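Local structure of hypothetical protein (Bacteroides caccae, 4M8R) at residues Phe46-Asp51 against Ser88-Phe93; Asn22-Pro27 against Lys105-Asp110; Ala16-Ala21 against Asp29-Tyr34. The protein is of unknown function but belongs to the DUF4784 family, which joins an N-terminal immunoglobulin-like domain to a WD40-like beta-propeller domain. One frame throughout, in Å; residues are numbered along the deposited sequence.

All three contacts are strand pairings in the immunoglobulin-like N-terminal domain. Interaction 1 is the most buried and joins two long strands in the middle of the sheet, with one apolar face and one charged face turned to a second subunit. Interactions 2 and 3 are more exposed and attach the short outermost strands 24-25 and 16-18. Interaction 2 is parallel and mostly backbone in character, whereas interaction 3 is antiparallel and adds a carboxylate-imidazole bond. Strands 88-96 and 99-108 are neighbours, so interactions 1 and 2 adjoin within the sheet and both touch one phosphate ion. Ile92 of interaction 1 packs on Val18, Val31 and Ile33 of interaction 3.

Interaction 1 (Phe46-Asp51 against Ser88-Phe93); sequences FDFRWD and SRVEIF. With PO4 (phosphate ion), chain C; PO4 (phosphate ion), chain D.
Residues Phe46-Trp50 and Ser88-Ile92 pair as antiparallel strands in the middle of the domain's mixed sheet, between strand 60-72 and strand 99-108. The hydrogen-bonded pairs Asp47-Glu91 and Arg49-Arg89 alternate with the non-hydrogen-bonded pairs Phe46-Ile92 and Phe48-Val90. Glu91 N donates to Asp47 O over 3.0 Å and Arg89 N to Arg49 O over 2.9 Å, and each bond is returned by the partner residue. On one face Val90 divides its methyls between two rings: CG1 lies 3.5 Å from CD1 of Phe46, while CG2 lies 3.6 Å from CD2 of Phe48. Ile92 CG1 meets the Phe46 ring at its edge, and Ser88 CB does the same for Phe48. This apolar face packs on Ile79 and Met81, as expected of the interior of an immunoglobulin-like sandwich. The other face is polar. Arg89 CD sits over the centre of the Arg49 guanidinium, 3.3 Å from CZ, and the two guanidinium planes are 31° apart. The two arginines bind different phosphates, probably from the crystallisation liquor, whose negative charge would probably ease the repulsion between them. Arg49 NH1 and NH2 reach two oxygens of one ion, O3 at 2.8 Å and O2 at 3.0 Å, along nearly straight bonds. An alanine in place of Arg49 would probably leave that phosphate without two donors and Pro240 O of the second subunit without NH1, and uncover Arg89 CD. Asp47 OD2 lies against Phe93 CE2, and Asp47 OD1 forms a salt bridge with Lys234 of the second subunit.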
loop_
_atom_site.group_PDB
_atom_site.type_symbol
_atom_site.label_atom_id
_atom_site.label_comp_id
_atom_site.label_asym_id
_atom_site.label_seq_id
_atom_site.Cartn_x
_atom_site.Cartn_y
_atom_site.Cartn_z
ATOM N N PHE A 46 12.235 -22.729 -13.213
ATOM C CA PHE A 46 12.614 -21.480 -13.855
ATOM C C PHE A 46 12.996 -20.458 -12.799
ATOM O O PHE A 46 12.373 -20.407 -11.739
ATOM C CB PHE A 46 11.427 -20.881 -14.600
ATOM C CG PHE A 46 10.962 -21.670 -15.785
ATOM C CD1 PHE A 46 11.856 -22.101 -16.754
ATOM C CD2 PHE A 46 9.606 -21.913 -15.970
ATOM C CE1 PHE A 46 11.409 -22.793 -17.868
ATOM C CE2 PHE A 46 9.156 -22.607 -17.076
ATOM C CZ PHE A 46 10.057 -23.048 -18.027
ATOM N N ASP A 47 14.002 -19.640 -13.102
ATOM C CA ASP A 47 14.244 -18.393 -12.379
ATOM C C ASP A 47 14.154 -17.246 -13.387
ATOM O O ASP A 47 14.776 -17.298 -14.443
ATOM C CB ASP A 47 15.621 -18.395 -11.697
ATOM C CG ASP A 47 15.635 -19.166 -10.360
ATOM O OD1 ASP A 47 14.610 -19.774 -9.967
ATOM O OD2 ASP A 47 16.690 -19.159 -9.688
ATOM N N PHE A 48 13.379 -16.217 -13.055
ATOM C CA PHE A 48 13.147 -15.080 -13.946
ATOM C C PHE A 48 13.848 -13.825 -13.433
ATOM O O PHE A 48 13.856 -13.561 -12.231
ATOM C CB PHE A 48 11.644 -14.784 -14.046
ATOM C CG PHE A 48 10.834 -15.910 -14.630
ATOM C CD1 PHE A 48 10.470 -16.999 -13.853
ATOM C CD2 PHE A 48 10.400 -15.858 -15.940
ATOM C CE1 PHE A 48 9.711 -18.026 -14.383
ATOM C CE2 PHE A 48 9.645 -16.881 -16.477
ATOM C CZ PHE A 48 9.305 -17.970 -15.699
ATOM N N ARG A 49 14.412 -13.051 -14.354
ATOM C CA ARG A 49 14.971 -11.734 -14.050
ATOM C C ARG A 49 14.500 -10.744 -15.106
ATOM O O ARG A 49 14.665 -10.996 -16.292
ATOM C CB ARG A 49 16.491 -11.792 -14.058
ATOM C CG ARG A 49 17.162 -10.495 -13.617
ATOM C CD ARG A 49 18.557 -10.366 -14.213
ATOM N NE ARG A 49 18.510 -10.174 -15.663
ATOM C CZ ARG A 49 19.575 -10.150 -16.459
ATOM N NH1 ARG A 49 20.800 -10.300 -15.962
ATOM N NH2 ARG A 49 19.411 -9.982 -17.766
ATOM N N TRP A 50 13.910 -9.631 -14.682
ATOM C CA TRP A 50 13.400 -8.644 -15.632
ATOM C C TRP A 50 13.622 -7.188 -15.224
ATOM O O TRP A 50 13.767 -6.873 -14.050
ATOM C CB TRP A 50 11.913 -8.881 -15.900
ATOM C CG TRP A 50 11.009 -8.619 -14.734
ATOM C CD1 TRP A 50 10.545 -7.413 -14.317
ATOM C CD2 TRP A 50 10.427 -9.595 -13.863
ATOM N NE1 TRP A 50 9.722 -7.569 -13.232
ATOM C CE2 TRP A 50 9.628 -8.898 -12.933
ATOM C CE3 TRP A 50 10.502 -10.991 -13.778
ATOM C CZ2 TRP A 50 8.908 -9.547 -11.919
ATOM C CZ3 TRP A 50 9.786 -11.640 -12.765
ATOM C CH2 TRP A 50 9.001 -10.910 -11.850
ATOM N N ASP A 51 13.637 -6.315 -16.228
ATOM C CA ASP A 51 13.708 -4.866 -16.045
ATOM C C ASP A 51 12.553 -4.231 -16.809
ATOM O O ASP A 51 12.550 -4.257 -18.035
ATOM C CB ASP A 51 15.030 -4.339 -16.601
ATOM C CG ASP A 51 16.230 -5.041 -16.007
ATOM O OD1 ASP A 51 16.509 -4.806 -14.810
ATOM O OD2 ASP A 51 16.887 -5.826 -16.730
ATOM N N SER A 88 11.760 -11.534 -19.855
ATOM C CA SER A 88 12.661 -11.996 -18.808
ATOM C C SER A 88 13.825 -12.810 -19.329
ATOM O O SER A 88 13.688 -13.574 -20.284
ATOM C CB SER A 88 11.892 -12.877 -17.829
ATOM O OG SER A 88 10.918 -12.134 -17.130
ATOM N N ARG A 89 14.964 -12.647 -18.671
ATOM C CA ARG A 89 16.033 -13.634 -18.715
ATOM C C ARG A 89 15.578 -14.810 -17.851
ATOM O O ARG A 89 15.351 -14.647 -16.645
ATOM C CB ARG A 89 17.333 -13.047 -18.157
ATOM C CG ARG A 89 18.394 -14.063 -17.755
ATOM C CD ARG A 89 19.579 -13.355 -17.118
ATOM N NE ARG A 89 20.664 -14.261 -16.727
ATOM C CZ ARG A 89 20.791 -14.842 -15.532
ATOM N NH1 ARG A 89 19.902 -14.643 -14.563
ATOM N NH2 ARG A 89 21.832 -15.634 -15.304
ATOM N N VAL A 90 15.438 -15.978 -18.471
ATOM C CA VAL A 90 14.973 -17.170 -17.771
ATOM C C VAL A 90 16.096 -18.192 -17.707
ATOM O O VAL A 90 16.608 -18.614 -18.745
ATOM C CB VAL A 90 13.764 -17.803 -18.479
ATOM C CG1 VAL A 90 13.295 -19.050 -17.738
ATOM C CG2 VAL A 90 12.633 -16.791 -18.587
ATOM N N GLU A 91 16.474 -18.584 -16.493
ATOM C CA GLU A 91 17.430 -19.661 -16.310
ATOM C C GLU A 91 16.666 -20.932 -15.972
ATOM O O GLU A 91 15.768 -20.917 -15.124
ATOM C CB GLU A 91 18.433 -19.336 -15.208
ATOM C CG GLU A 91 19.562 -20.355 -15.115
ATOM C CD GLU A 91 20.775 -19.853 -14.356
ATOM O OE1 GLU A 91 20.693 -18.791 -13.695
ATOM O OE2 GLU A 91 21.820 -20.539 -14.415
ATOM N N ILE A 92 17.034 -22.018 -16.652
ATOM C CA ILE A 92 16.322 -23.287 -16.584
ATOM C C ILE A 92 17.157 -24.300 -15.810
ATOM O O ILE A 92 18.303 -24.572 -16.172
ATOM C CB ILE A 92 16.031 -23.811 -18.002
ATOM C CG1 ILE A 92 15.201 -22.784 -18.772
ATOM C CG2 ILE A 92 15.291 -25.140 -17.959
ATOM C CD1 ILE A 92 15.091 -23.065 -20.252
ATOM N N PHE A 93 16.573 -24.851 -14.747
ATOM C CA PHE A 93 17.271 -25.767 -13.848
ATOM C C PHE A 93 16.640 -27.152 -13.844
ATOM O O PHE A 93 15.419 -27.281 -13.785
ATOM C CB PHE A 93 17.221 -25.236 -12.413
ATOM C CG PHE A 93 17.927 -23.931 -12.216
ATOM C CD1 PHE A 93 19.278 -23.899 -11.907
ATOM C CD2 PHE A 93 17.236 -22.733 -12.314
ATOM C CE1 PHE A 93 19.928 -22.696 -11.713
ATOM C CE2 PHE A 93 17.882 -21.525 -12.123
ATOM C CZ PHE A 93 19.229 -21.506 -11.823
HETATM P P PO4 C . 22.840 -10.622 -19.197
HETATM O O1 PO4 C . 22.574 -12.098 -19.432
HETATM O O2 PO4 C . 21.706 -9.797 -19.748
HETATM O O3 PO4 C . 22.961 -10.360 -17.724
HETATM O O4 PO4 C . 24.148 -10.241 -19.837
HETATM P P PO4 D . 25.409 -16.340 -16.148
HETATM O O1 PO4 D . 24.942 -17.397 -15.177
HETATM O O2 PO4 D . 24.256 -15.487 -16.620
HETATM O O3 PO4 D . 26.433 -15.438 -15.503
HETATM O O4 PO4 D . 26.008 -17.054 -17.331
#

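Interaction 2 (Asn22-Pro27 against Lys105-Asp110); sequences NQTVKP and KVLLAD. With PO4 (phosphate ion), chain D.
A short parallel strand, Thr24-Val25, closes one end of the immunoglobulin-like domain's sheet by pairing with Leu107-Leu108 at the end of strand 99-108. Four backbone bonds form the ladder. Asn22 N gives the shortest, 2.7 Å to Lys105 O and almost straight at 174°. Leu107 N then donates to Gln23 O, and Val25 N to Leu107 O over 2.8 Å. Ala109 N completes the series at Val25 O over 3.0 Å. The side chains separate onto two faces. Thr24 and Leu107 lie side by side on the more exposed one, with Thr24 OG1 3.6 Å from Leu107 CD2. On the buried face Val25 turns CG2 into the angle between Val106 and Leu108, 4.0 Å from CG2 of Val106 and 3.9 Å from CD1 of Leu108. The Leu108 side chain crosses Val25 at about a right angle; CG stands anti to the backbone N (chi1 -177°), which sets the direction from which CD1 is then carried to Val25 and Pro27. The same CD1 also packs on the Pro27 ring, whose CD in turn rests 3.3 Å from Ala109 O. At the opposite end a water donates to Asn22 OD1 and accepts from Lys105 N, tying the loop to the strand. Lys105 NZ grips two oxygens, O2 and O4, of a phosphate that Arg89 and two residues of a second subunit also hold. Beyond Lys105, strand 99-108 is bonded to strand 88-96 through Val106 and Leu108. A short strand running parallel to the last strand of the domain resembles the A' strand beside strand G in immunoglobulin-like folds.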
loop_
_atom_site.group_PDB
_atom_site.type_symbol
_atom_site.label_atom_id
_atom_site.label_comp_id
_atom_site.label_asym_id
_atom_site.label_seq_id
_atom_site.Cartn_x
_atom_site.Cartn_y
_atom_site.Cartn_z
ATOM N N ASN A 22 20.119 -19.411 -25.141
ATOM C CA ASN A 22 20.499 -18.049 -25.525
ATOM C C ASN A 22 19.700 -17.449 -26.684
ATOM O O ASN A 22 20.114 -16.457 -27.272
ATOM C CB ASN A 22 21.997 -17.990 -25.823
ATOM C CG ASN A 22 22.833 -18.397 -24.633
ATOM O OD1 ASN A 22 22.576 -17.975 -23.500
ATOM N ND2 ASN A 22 23.838 -19.226 -24.876
ATOM N N GLN A 23 18.547 -18.032 -26.988
ATOM C CA GLN A 23 17.678 -17.512 -28.029
ATOM C C GLN A 23 16.463 -16.867 -27.390
ATOM O O GLN A 23 16.219 -17.010 -26.189
ATOM C CB GLN A 23 17.238 -18.633 -28.968
ATOM C CG GLN A 23 18.384 -19.288 -29.729
ATOM C CD GLN A 23 17.923 -20.424 -30.633
ATOM O OE1 GLN A 23 16.723 -20.630 -30.843
ATOM N NE2 GLN A 23 18.880 -21.172 -31.172
ATOM N N THR A 24 15.707 -16.144 -28.201
ATOM C CA THR A 24 14.452 -15.571 -27.765
ATOM C C THR A 24 13.325 -16.569 -28.043
ATOM O O THR A 24 13.204 -17.089 -29.152
ATOM C CB THR A 24 14.179 -14.225 -28.464
ATOM O OG1 THR A 24 15.212 -13.294 -28.112
ATOM C CG2 THR A 24 12.826 -13.651 -28.036
ATOM N N VAL A 25 12.514 -16.834 -27.030
ATOM C CA VAL A 25 11.389 -17.752 -27.165
ATOM C C VAL A 25 10.116 -17.051 -26.709
ATOM O O VAL A 25 10.180 -16.045 -26.015
ATOM C CB VAL A 25 11.616 -19.051 -26.360
ATOM C CG1 VAL A 25 12.827 -19.796 -26.893
ATOM C CG2 VAL A 25 11.796 -18.767 -24.874
ATOM N N LYS A 26 8.962 -17.571 -27.112
ATOM C CA LYS A 26 7.681 -16.939 -26.788
ATOM C C LYS A 26 6.913 -17.731 -25.733
ATOM O O LYS A 26 7.012 -18.954 -25.676
ATOM C CB LYS A 26 6.825 -16.796 -28.048
ATOM C CG LYS A 26 7.334 -15.733 -29.014
ATOM C CD LYS A 26 6.615 -15.783 -30.357
ATOM C CE LYS A 26 7.049 -16.987 -31.185
ATOM N NZ LYS A 26 6.764 -16.810 -32.639
ATOM N N PRO A 27 6.139 -17.033 -24.889
ATOM C CA PRO A 27 5.201 -17.725 -24.024
ATOM C C PRO A 27 4.321 -18.680 -24.818
ATOM O O PRO A 27 3.787 -18.296 -25.855
ATOM C CB PRO A 27 4.363 -16.587 -23.442
ATOM C CG PRO A 27 5.294 -15.436 -23.406
ATOM C CD PRO A 27 6.180 -15.588 -24.613
ATOM N N LYS A 105 19.994 -20.852 -20.422
ATOM C CA LYS A 105 19.209 -19.633 -20.304
ATOM C C LYS A 105 18.513 -19.315 -21.610
ATOM O O LYS A 105 19.010 -19.646 -22.685
ATOM C CB LYS A 105 20.116 -18.466 -19.946
ATOM C CG LYS A 105 20.950 -18.695 -18.699
ATOM C CD LYS A 105 21.918 -17.549 -18.462
ATOM C CE LYS A 105 23.001 -17.500 -19.525
ATOM N NZ LYS A 105 24.028 -16.471 -19.214
ATOM N N VAL A 106 17.357 -18.675 -21.508
ATOM C CA VAL A 106 16.655 -18.166 -22.673
ATOM C C VAL A 106 16.115 -16.792 -22.361
ATOM O O VAL A 106 16.000 -16.412 -21.200
ATOM C CB VAL A 106 15.490 -19.078 -23.108
ATOM C CG1 VAL A 106 16.012 -20.433 -23.554
ATOM C CG2 VAL A 106 14.465 -19.248 -21.994
ATOM N N LEU A 107 15.815 -16.037 -23.410
ATOM C CA LEU A 107 15.133 -14.764 -23.272
ATOM C C LEU A 107 13.674 -15.014 -23.624
ATOM O O LEU A 107 13.358 -15.435 -24.741
ATOM C CB LEU A 107 15.752 -13.724 -24.201
ATOM C CG LEU A 107 15.163 -12.309 -24.157
ATOM C CD1 LEU A 107 15.196 -11.735 -22.750
ATOM C CD2 LEU A 107 15.918 -11.398 -25.114
ATOM N N LEU A 108 12.789 -14.785 -22.659
ATOM C CA LEU A 108 11.363 -15.048 -22.834
ATOM C C LEU A 108 10.641 -13.741 -23.121
ATOM O O LEU A 108 10.695 -12.812 -22.317
ATOM C CB LEU A 108 10.789 -15.695 -21.570
ATOM C CG LEU A 108 9.314 -16.103 -21.594
ATOM C CD1 LEU A 108 9.045 -17.144 -22.668
ATOM C CD2 LEU A 108 8.907 -16.627 -20.231
ATOM N N ALA A 109 9.962 -13.670 -24.260
ATOM C CA ALA A 109 9.245 -12.458 -24.648
ATOM C C ALA A 109 8.105 -12.190 -23.675
ATOM O O ALA A 109 7.646 -13.096 -22.993
ATOM C CB ALA A 109 8.713 -12.585 -26.065
ATOM N N ASP A 110 7.652 -10.940 -23.625
ATOM C CA ASP A 110 6.615 -10.525 -22.694
ATOM C C ASP A 110 5.378 -11.419 -22.807
ATOM O O ASP A 110 4.894 -11.678 -23.901
ATOM C CB ASP A 110 6.228 -9.060 -22.931
ATOM C CG ASP A 110 5.224 -8.546 -21.903
ATOM O OD1 ASP A 110 4.017 -8.799 -22.067
ATOM O OD2 ASP A 110 5.634 -7.895 -20.928
HETATM P P PO4 D . 25.409 -16.340 -16.148
HETATM O O1 PO4 D . 24.942 -17.397 -15.177
HETATM O O2 PO4 D . 24.256 -15.487 -16.620
HETATM O O3 PO4 D . 26.433 -15.438 -15.503
HETATM O O4 PO4 D . 26.008 -17.054 -17.331
HETATM O O HOH W 1 22.354 -20.520 -22.046
#

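Interaction 3 (Ala16-Ala21 against Asp29-Tyr34); sequences AGVTEA and DIVHIY. With PO4 (phosphate ion), chain F.
His32 ND1 donates to Glu20 OE2 over 2.8 Å, nearly straight at 170° and received on the syn lone pair. The other carboxylate oxygen, Glu20 OE1, takes the backbone N of His32 at 2.9 Å, so one glutamate holds both the main chain and the ring of the same residue. Carboxylate and imidazole are nearly coplanar, their planes 24° apart. The other ring nitrogen, His32 NE2, donates to a phosphate oxygen, O2, over 2.7 Å; that ion, probably from the crystallisation liquor, is shared with Ser78. Two negative groups at the ring's two nitrogens would probably polarise it. Ile30 CG2 covers one ring face, toward the rim. Strands 16-18 and 30-36 are antiparallel here, like strands A and B of an immunoglobulin-like fold, and strand 16-18 is the outermost of the sheet within the chain. Gly17 and Tyr34 exchange backbone bonds, and Thr19 N donates to His32 O over 2.9 Å. Beyond Val18 the chain leaves the sheet in a type I turn closed by Ala21 N on Val18 O, and this turn carries Glu20 to its partners. On the face that carries Tyr34, its ring lies over Gly17 in a CH-pi contact, with Gly17 CA 3.9 Å from the ring centroid. Tyr34 CG stands between the backbone N and the carbonyl carbon (chi1 61°), which starts the side chain on its way across the glycine. With no side chain at Gly17, the ring can lie directly over the backbone. On the opposite face Val18 CG1 packs against Val31 CG1 at 3.4 Å, and Val31 CG1 also touches Glu20 OE1.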
loop_
_atom_site.group_PDB
_atom_site.type_symbol
_atom_site.label_atom_id
_atom_site.label_comp_id
_atom_site.label_asym_id
_atom_site.label_seq_id
_atom_site.Cartn_x
_atom_site.Cartn_y
_atom_site.Cartn_z
ATOM N N ALA A 16 24.554 -32.173 -21.306
ATOM C CA ALA A 16 23.220 -31.607 -21.222
ATOM C C ALA A 16 23.178 -30.158 -21.670
ATOM O O ALA A 16 24.200 -29.486 -21.756
ATOM C CB ALA A 16 22.697 -31.726 -19.798
ATOM N N GLY A 17 21.970 -29.678 -21.928
ATOM C CA GLY A 17 21.766 -28.291 -22.316
ATOM C C GLY A 17 20.328 -28.013 -22.709
ATOM O O GLY A 17 19.443 -28.860 -22.531
ATOM N N VAL A 18 20.112 -26.823 -23.255
ATOM C CA VAL A 18 18.817 -26.418 -23.766
ATOM C C VAL A 18 18.983 -26.168 -25.250
ATOM O O VAL A 18 19.859 -25.417 -25.655
ATOM C CB VAL A 18 18.332 -25.132 -23.082
ATOM C CG1 VAL A 18 16.920 -24.788 -23.521
ATOM C CG2 VAL A 18 18.394 -25.289 -21.569
ATOM N N THR A 19 18.147 -26.799 -26.063
ATOM C CA THR A 19 18.246 -26.656 -27.510
ATOM C C THR A 19 18.176 -25.185 -27.905
ATOM O O THR A 19 18.967 -24.724 -28.717
ATOM C CB THR A 19 17.136 -27.443 -28.232
ATOM O OG1 THR A 19 17.248 -28.829 -27.894
ATOM C CG2 THR A 19 17.236 -27.284 -29.745
ATOM N N GLU A 20 17.246 -24.450 -27.306
ATOM C CA GLU A 20 17.036 -23.046 -27.641
ATOM C C GLU A 20 17.879 -22.104 -26.769
ATOM O O GLU A 20 17.510 -20.946 -26.574
ATOM C CB GLU A 20 15.544 -22.692 -27.510
ATOM C CG GLU A 20 14.615 -23.486 -28.425
ATOM C CD GLU A 20 14.297 -24.889 -27.921
ATOM O OE1 GLU A 20 14.740 -25.264 -26.817
ATOM O OE2 GLU A 20 13.598 -25.624 -28.643
ATOM N N ALA A 21 19.010 -22.589 -26.259
ATOM C CA ALA A 21 19.844 -21.806 -25.347
ATOM C C ALA A 21 20.244 -20.460 -25.947
ATOM O O ALA A 21 20.619 -20.379 -27.113
ATOM C CB ALA A 21 21.085 -22.590 -24.961
ATOM N N ASP A 29 5.499 -21.457 -26.232
ATOM C CA ASP A 29 6.430 -22.278 -27.011
ATOM C C ASP A 29 6.904 -23.479 -26.217
ATOM O O ASP A 29 6.899 -23.467 -24.981
ATOM C CB ASP A 29 7.683 -21.479 -27.418
ATOM C CG ASP A 29 7.449 -20.554 -28.593
ATOM O OD1 ASP A 29 6.336 -20.562 -29.169
ATOM O OD2 ASP A 29 8.408 -19.832 -28.961
ATOM N N ILE A 30 7.329 -24.503 -26.947
ATOM C CA ILE A 30 7.988 -25.661 -26.370
ATOM C C ILE A 30 9.498 -25.467 -26.423
ATOM O O ILE A 30 10.055 -25.206 -27.487
ATOM C CB ILE A 30 7.650 -26.941 -27.159
ATOM C CG1 ILE A 30 6.141 -27.213 -27.151
ATOM C CG2 ILE A 30 8.409 -28.136 -26.596
ATOM C CD1 ILE A 30 5.564 -27.451 -25.772
ATOM N N VAL A 31 10.152 -25.596 -25.277
ATOM C CA VAL A 31 11.611 -25.583 -25.198
ATOM C C VAL A 31 12.105 -26.996 -24.895
ATOM O O VAL A 31 11.494 -27.713 -24.106
ATOM C CB VAL A 31 12.087 -24.589 -24.122
ATOM C CG1 VAL A 31 13.521 -24.861 -23.690
ATOM C CG2 VAL A 31 11.942 -23.168 -24.644
ATOM N N HIS A 32 13.213 -27.383 -25.527
ATOM C CA HIS A 32 13.726 -28.745 -25.430
ATOM C C HIS A 32 14.990 -28.817 -24.607
ATOM O O HIS A 32 15.893 -27.995 -24.760
ATOM C CB HIS A 32 14.015 -29.292 -26.816
ATOM C CG HIS A 32 12.822 -29.281 -27.710
ATOM N ND1 HIS A 32 12.470 -28.181 -28.460
ATOM C CD2 HIS A 32 11.879 -30.218 -27.951
ATOM C CE1 HIS A 32 11.372 -28.448 -29.142
ATOM N NE2 HIS A 32 10.992 -29.679 -28.852
ATOM N N ILE A 33 15.038 -29.822 -23.742
ATOM C CA ILE A 33 16.178 -30.077 -22.889
ATOM C C ILE A 33 16.754 -31.426 -23.267
ATOM O O ILE A 33 16.004 -32.369 -23.497
ATOM C CB ILE A 33 15.744 -30.113 -21.419
ATOM C CG1 ILE A 33 15.408 -28.705 -20.946
ATOM C CG2 ILE A 33 16.837 -30.713 -20.546
ATOM C CD1 ILE A 33 14.606 -28.690 -19.661
ATOM N N TYR A 34 18.078 -31.515 -23.319
ATOM C CA TYR A 34 18.754 -32.758 -23.675
ATOM C C TYR A 34 19.835 -33.105 -22.661
ATOM O O TYR A 34 20.245 -32.262 -21.870
ATOM C CB TYR A 34 19.352 -32.665 -25.082
ATOM C CG TYR A 34 20.380 -31.577 -25.259
ATOM C CD1 TYR A 34 21.722 -31.813 -25.003
ATOM C CD2 TYR A 34 20.007 -30.312 -25.697
ATOM C CE1 TYR A 34 22.671 -30.815 -25.177
ATOM C CE2 TYR A 34 20.942 -29.308 -25.873
ATOM C CZ TYR A 34 22.277 -29.563 -25.615
ATOM O OH TYR A 34 23.204 -28.566 -25.791
HETATM P P PO4 F . 8.064 -31.725 -29.314
HETATM O O1 PO4 F . 9.107 -32.510 -30.079
HETATM O O2 PO4 F . 8.394 -30.251 -29.362
HETATM O O3 PO4 F . 6.703 -31.916 -29.944
HETATM O O4 PO4 F . 8.044 -32.209 -27.879
#